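Local coordinates for OsmC family protein (Rhodothermus marinus, PDB 5CML) that probably hydrolyses carboxylic esters as a serine esterase, this chain being the N-terminal alpha/beta-hydrolase domain of a longer protein that also carries an OsmC domain, at residues A[87-92]-A[173-178]; A[157-160]-A[165-168]. All coordinates share one frame; numbering follows the deposited sequence.

Contact 1 (A[87-92]-A[173-178]); sequences DLRAAC and LEELER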
loop_
_atom_site.group_PDB
_atom_site.type_symbol
_atom_site.label_atom_id
_atom_site.label_comp_id
_atom_site.label_asym_id
_atom_site.label_seq_id
_atom_site.Cartn_x
_atom_site.Cartn_y
_atom_site.Cartn_z
ATOM N N ASP A 87 5.389 -3.781 11.144
ATOM C CA ASP A 87 4.276 -4.650 10.763
ATOM C C ASP A 87 4.301 -4.961 9.276
ATOM O O ASP A 87 3.995 -6.075 8.880
ATOM C CB ASP A 87 2.941 -4.022 11.152
ATOM C CG ASP A 87 2.767 -3.933 12.647
ATOM O OD1 ASP A 87 3.476 -4.662 13.373
ATOM O OD2 ASP A 87 1.933 -3.127 13.100
ATOM N N LEU A 88 4.648 -3.985 8.441
ATOM C CA LEU A 88 4.772 -4.242 7.006
ATOM C C LEU A 88 5.932 -5.199 6.733
ATOM O O LEU A 88 5.802 -6.134 5.942
ATOM C CB LEU A 88 4.983 -2.940 6.240
ATOM C CG LEU A 88 4.001 -2.648 5.127
ATOM C CD1 LEU A 88 2.540 -2.730 5.612
ATOM C CD2 LEU A 88 4.335 -1.276 4.558
ATOM N N ARG A 89 7.059 -4.991 7.411
ATOM C CA ARG A 89 8.186 -5.905 7.252
ATOM C C ARG A 89 7.786 -7.314 7.686
ATOM O O ARG A 89 8.177 -8.279 7.037
ATOM C CB ARG A 89 9.406 -5.421 8.049
ATOM C CG ARG A 89 9.937 -4.084 7.577
ATOM C CD ARG A 89 11.000 -3.599 8.518
ATOM N NE ARG A 89 11.454 -2.274 8.114
ATOM C CZ ARG A 89 11.499 -1.217 8.912
ATOM N NH1 ARG A 89 11.152 -1.310 10.198
ATOM N NH2 ARG A 89 11.901 -0.058 8.416
ATOM N N ALA A 90 6.991 -7.421 8.751
ATOM C CA ALA A 90 6.545 -8.719 9.258
ATOM C C ALA A 90 5.686 -9.450 8.223
ATOM O O ALA A 90 5.739 -10.694 8.092
ATOM C CB ALA A 90 5.775 -8.540 10.558
ATOM N N ALA A 91 4.908 -8.680 7.469
ATOM C CA ALA A 91 4.063 -9.260 6.448
ATOM C C ALA A 91 4.931 -9.798 5.314
ATOM O O ALA A 91 4.633 -10.842 4.723
ATOM C CB ALA A 91 3.075 -8.227 5.917
ATOM N N CYS A 92 5.981 -9.052 4.977
ATOM C CA CYS A 92 6.905 -9.475 3.935
ATOM C C CYS A 92 7.651 -10.748 4.356
ATOM O O CYS A 92 7.824 -11.668 3.548
ATOM C CB CYS A 92 7.896 -8.374 3.609
ATOM S SG CYS A 92 7.203 -6.968 2.698
ATOM N N LEU A 173 5.263 8.425 11.384
ATOM C CA LEU A 173 5.624 9.674 10.741
ATOM C C LEU A 173 7.039 10.044 11.098
ATOM O O LEU A 173 7.764 10.540 10.245
ATOM C CB LEU A 173 4.688 10.813 11.116
ATOM C CG LEU A 173 4.991 12.152 10.412
ATOM C CD1 LEU A 173 5.281 12.031 8.909
ATOM C CD2 LEU A 173 3.839 13.101 10.590
ATOM N N GLU A 174 7.441 9.810 12.350
ATOM C CA GLU A 174 8.820 10.085 12.744
ATOM C C GLU A 174 9.833 9.361 11.869
ATOM O O GLU A 174 10.816 9.957 11.415
ATOM C CB GLU A 174 9.054 9.708 14.205
ATOM C CG GLU A 174 8.310 10.594 15.156
ATOM C CD GLU A 174 8.631 10.303 16.613
ATOM O OE1 GLU A 174 9.581 9.537 16.889
ATOM O OE2 GLU A 174 7.923 10.843 17.483
ATOM N N GLU A 175 9.597 8.071 11.650
ATOM C CA GLU A 175 10.497 7.274 10.850
ATOM C C GLU A 175 10.456 7.665 9.383
ATOM O O GLU A 175 11.477 7.668 8.717
ATOM C CB GLU A 175 10.155 5.788 11.028
ATOM C CG GLU A 175 11.115 4.819 10.367
ATOM C CD GLU A 175 10.893 3.374 10.809
ATOM O OE1 GLU A 175 9.992 3.125 11.656
ATOM O OE2 GLU A 175 11.629 2.480 10.310
ATOM N N LEU A 176 9.269 7.974 8.875
ATOM C CA LEU A 176 9.105 8.401 7.495
ATOM C C LEU A 176 9.861 9.698 7.233
ATOM O O LEU A 176 10.571 9.848 6.236
ATOM C CB LEU A 176 7.618 8.583 7.196
ATOM C CG LEU A 176 7.243 8.901 5.763
ATOM C CD1 LEU A 176 7.562 7.695 4.895
ATOM C CD2 LEU A 176 5.755 9.263 5.664
ATOM N N GLU A 177 9.739 10.627 8.174
ATOM C CA GLU A 177 10.413 11.902 8.083
ATOM C C GLU A 177 11.935 11.702 8.154
ATOM O O GLU A 177 12.691 12.326 7.403
ATOM C CB GLU A 177 9.873 12.801 9.187
ATOM C CG GLU A 177 10.493 14.136 9.297
ATOM C CD GLU A 177 9.723 15.040 10.260
ATOM O OE1 GLU A 177 8.464 15.042 10.217
ATOM O OE2 GLU A 177 10.382 15.733 11.073
ATOM N N ARG A 178 12.387 10.778 9.003
ATOM C CA ARG A 178 13.829 10.532 9.124
ATOM C C ARG A 178 14.408 9.862 7.863
ATOM O O ARG A 178 15.479 10.255 7.419
ATOM C CB ARG A 178 14.132 9.684 10.374
ATOM C CG ARG A 178 15.631 9.362 10.598
ATOM C CD ARG A 178 16.528 10.632 10.611
ATOM N NE ARG A 178 16.101 11.617 11.595
ATOM C CZ ARG A 178 16.588 11.748 12.831
ATOM N NH1 ARG A 178 17.545 10.939 13.283
ATOM N NH2 ARG A 178 16.111 12.719 13.622
HETATM O O HOH W 1 10.620 0.458 12.263
#

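Contact 2 (A[157-160]-A[165-168]); sequences AVVD and PFRI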
loop_
_atom_site.group_PDB
_atom_site.type_symbol
_atom_site.label_atom_id
_atom_site.label_comp_id
_atom_site.label_asym_id
_atom_site.label_seq_id
_atom_site.Cartn_x
_atom_site.Cartn_y
_atom_site.Cartn_z
ATOM N N ALA A 157 -1.301 8.258 16.936
ATOM C CA ALA A 157 -1.904 9.419 16.278
ATOM C C ALA A 157 -3.227 9.009 15.650
ATOM O O ALA A 157 -3.402 7.827 15.325
ATOM C CB ALA A 157 -0.951 9.988 15.228
ATOM N N VAL A 158 -4.150 9.965 15.485
ATOM C CA VAL A 158 -5.438 9.701 14.826
ATOM C C VAL A 158 -5.438 10.236 13.382
ATOM O O VAL A 158 -5.124 11.397 13.137
ATOM C CB VAL A 158 -6.610 10.324 15.603
ATOM C CG1 VAL A 158 -7.954 10.114 14.875
ATOM C CG2 VAL A 158 -6.693 9.744 17.007
ATOM N N VAL A 159 -5.811 9.365 12.445
ATOM C CA VAL A 159 -5.767 9.644 11.018
ATOM C C VAL A 159 -7.181 9.833 10.485
ATOM O O VAL A 159 -8.089 9.080 10.835
ATOM C CB VAL A 159 -5.099 8.492 10.226
ATOM C CG1 VAL A 159 -4.964 8.845 8.746
ATOM C CG2 VAL A 159 -3.743 8.138 10.812
ATOM N N ASP A 160 -7.347 10.818 9.609
ATOM C CA ASP A 160 -8.618 11.093 8.953
ATOM C C ASP A 160 -8.403 11.111 7.438
ATOM O O ASP A 160 -7.693 11.976 6.918
ATOM C CB ASP A 160 -9.172 12.425 9.465
ATOM C CG ASP A 160 -10.485 12.834 8.807
ATOM O OD1 ASP A 160 -11.126 12.032 8.085
ATOM O OD2 ASP A 160 -10.886 13.988 9.047
ATOM N N PRO A 165 -12.219 7.181 10.928
ATOM C CA PRO A 165 -10.865 7.521 11.367
ATOM C C PRO A 165 -10.171 6.341 12.040
ATOM O O PRO A 165 -10.839 5.380 12.437
ATOM C CB PRO A 165 -11.095 8.671 12.361
ATOM C CG PRO A 165 -12.474 8.472 12.862
ATOM C CD PRO A 165 -13.249 7.853 11.739
ATOM N N PHE A 166 -8.850 6.411 12.181
ATOM C CA PHE A 166 -8.117 5.307 12.797
ATOM C C PHE A 166 -6.854 5.781 13.491
ATOM O O PHE A 166 -6.456 6.933 13.355
ATOM C CB PHE A 166 -7.782 4.225 11.749
ATOM C CG PHE A 166 -6.916 4.696 10.599
ATOM C CD1 PHE A 166 -7.491 5.248 9.468
ATOM C CD2 PHE A 166 -5.535 4.527 10.629
ATOM C CE1 PHE A 166 -6.712 5.651 8.396
ATOM C CE2 PHE A 166 -4.743 4.923 9.548
ATOM C CZ PHE A 166 -5.333 5.493 8.441
ATOM N N ARG A 167 -6.241 4.878 14.250
ATOM C CA ARG A 167 -5.010 5.185 14.979
ATOM C C ARG A 167 -3.799 4.581 14.302
ATOM O O ARG A 167 -3.899 3.507 13.709
ATOM C CB ARG A 167 -5.067 4.644 16.408
ATOM C CG ARG A 167 -6.276 5.056 17.206
ATOM C CD ARG A 167 -6.488 4.088 18.365
ATOM N NE ARG A 167 -5.560 4.373 19.454
ATOM C CZ ARG A 167 -5.690 5.404 20.283
ATOM N NH1 ARG A 167 -6.704 6.249 20.133
ATOM N NH2 ARG A 167 -4.801 5.599 21.252
ATOM N N ILE A 168 -2.658 5.256 14.406
ATOM C CA ILE A 168 -1.372 4.671 14.029
ATOM C C ILE A 168 -0.285 5.127 15.008
ATOM O O ILE A 168 -0.474 6.097 15.744
ATOM C CB ILE A 168 -0.953 5.050 12.590
ATOM C CG1 ILE A 168 -0.799 6.565 12.453
ATOM C CG2 ILE A 168 -1.958 4.493 11.602
ATOM C CD1 ILE A 168 -0.055 6.970 11.180
#

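Contact 1 (A[87-92]-A[173-178])
R89 and E175 come from opposite directions on two helices and meet in a salt bridge, the one direct side-chain contact between 87-92 and 173-178. From CB the arginine sets out with CG turned away from its carbonyl carbon (chi1 -63°) and then runs extended through CG and CD, an apolar stalk that carries the guanidinium toward the other helix. NE is taken by a salt bridge to E121, which pairs the arginine with a second acid. Beyond CZ, NH2 donates to E175 OE2 over 3.2 Å, and with an N-H...O angle of 169° the bond is almost straight. OE2 lies at the edge of the guanidinium, close to its plane; the carboxylate, twisted 39° against that plane, receives the N-H on the syn side of OE2 but well out of its own plane. NH1 donates a hydrogen bond to a water 2.8 Å away, and that water donates in turn to E175 OE1, also at 2.8 Å. One direct and one water-bridged link therefore hold the charged groups together. Glutamate suits the opposing helix because its extended chain brings the acid to meet the arginine. The pair lies near the surface, joining helix 85-98, whose L88 and A91 pack on strand 30-36 of the main sheet, to helix 170-179, whose L173 rests on helix 137-141 and whose E175 and L176 pack on F85, at the start of helix 85-98.

Contact 2 (A[157-160]-A[165-168])
V159 lies over one face of the F166 ring, with its CB 3.6 Å from the ring centroid in a CH-pi contact 16° off the normal. The branched valine spreads its methyls across that face: CG1 comes to 3.4 Å from F166 CZ, while CG2 sits by CE2 and touches I168 CG1 at 3.7 Å. F166 offers its face because chi1 of 61° places CG between the backbone N and carbonyl carbon, swinging the ring under its cross-strand partner. The small A157 continues this buried face, its CB near I168 CG1, and L144 of strand 144-146 packs against V159 and I168. The backbones pair outside this core: A157 with I168 and V159 with F166 are hydrogen-bonded pairs, V159 N meeting F166 O at 2.7 Å. On the other face V158 stands opposite R167, a non-hydrogen-bonded pair, its CG1 4.3 Å from P165 CB. R167 suits this solvent-facing side, where its charged end makes a salt bridge through NE to E156; D160 pairs with R145. The arrangement is an antiparallel beta hairpin in a small three-stranded sheet separate from the main alpha/beta-hydrolase sheet; the F166 side chain comes close to what is probably the Ser-His-Asp triad, without contact.

After the first four strands of the main sheet, the chain reaches 87-92 on helix 85-98, then forms strands 104-108 and 127-131 of that sheet before entering the small antiparallel sheet at 144-146. Strand 156-159 and strand 166-169 follow, and contact 2 closes the short hairpin turn between them. Helix 170-179 comes directly after the second strand and brings 173-178 back toward 87-92, where contact 1 closes a much longer loop. Contact 2 is thus nested inside contact 1. Their centres are 16 Å apart and their nearest atoms about 6 Å, without touching. Contact 2 is local to the small sheet, whereas contact 1 ties the helix leaving that sheet to a helix packed on the main one.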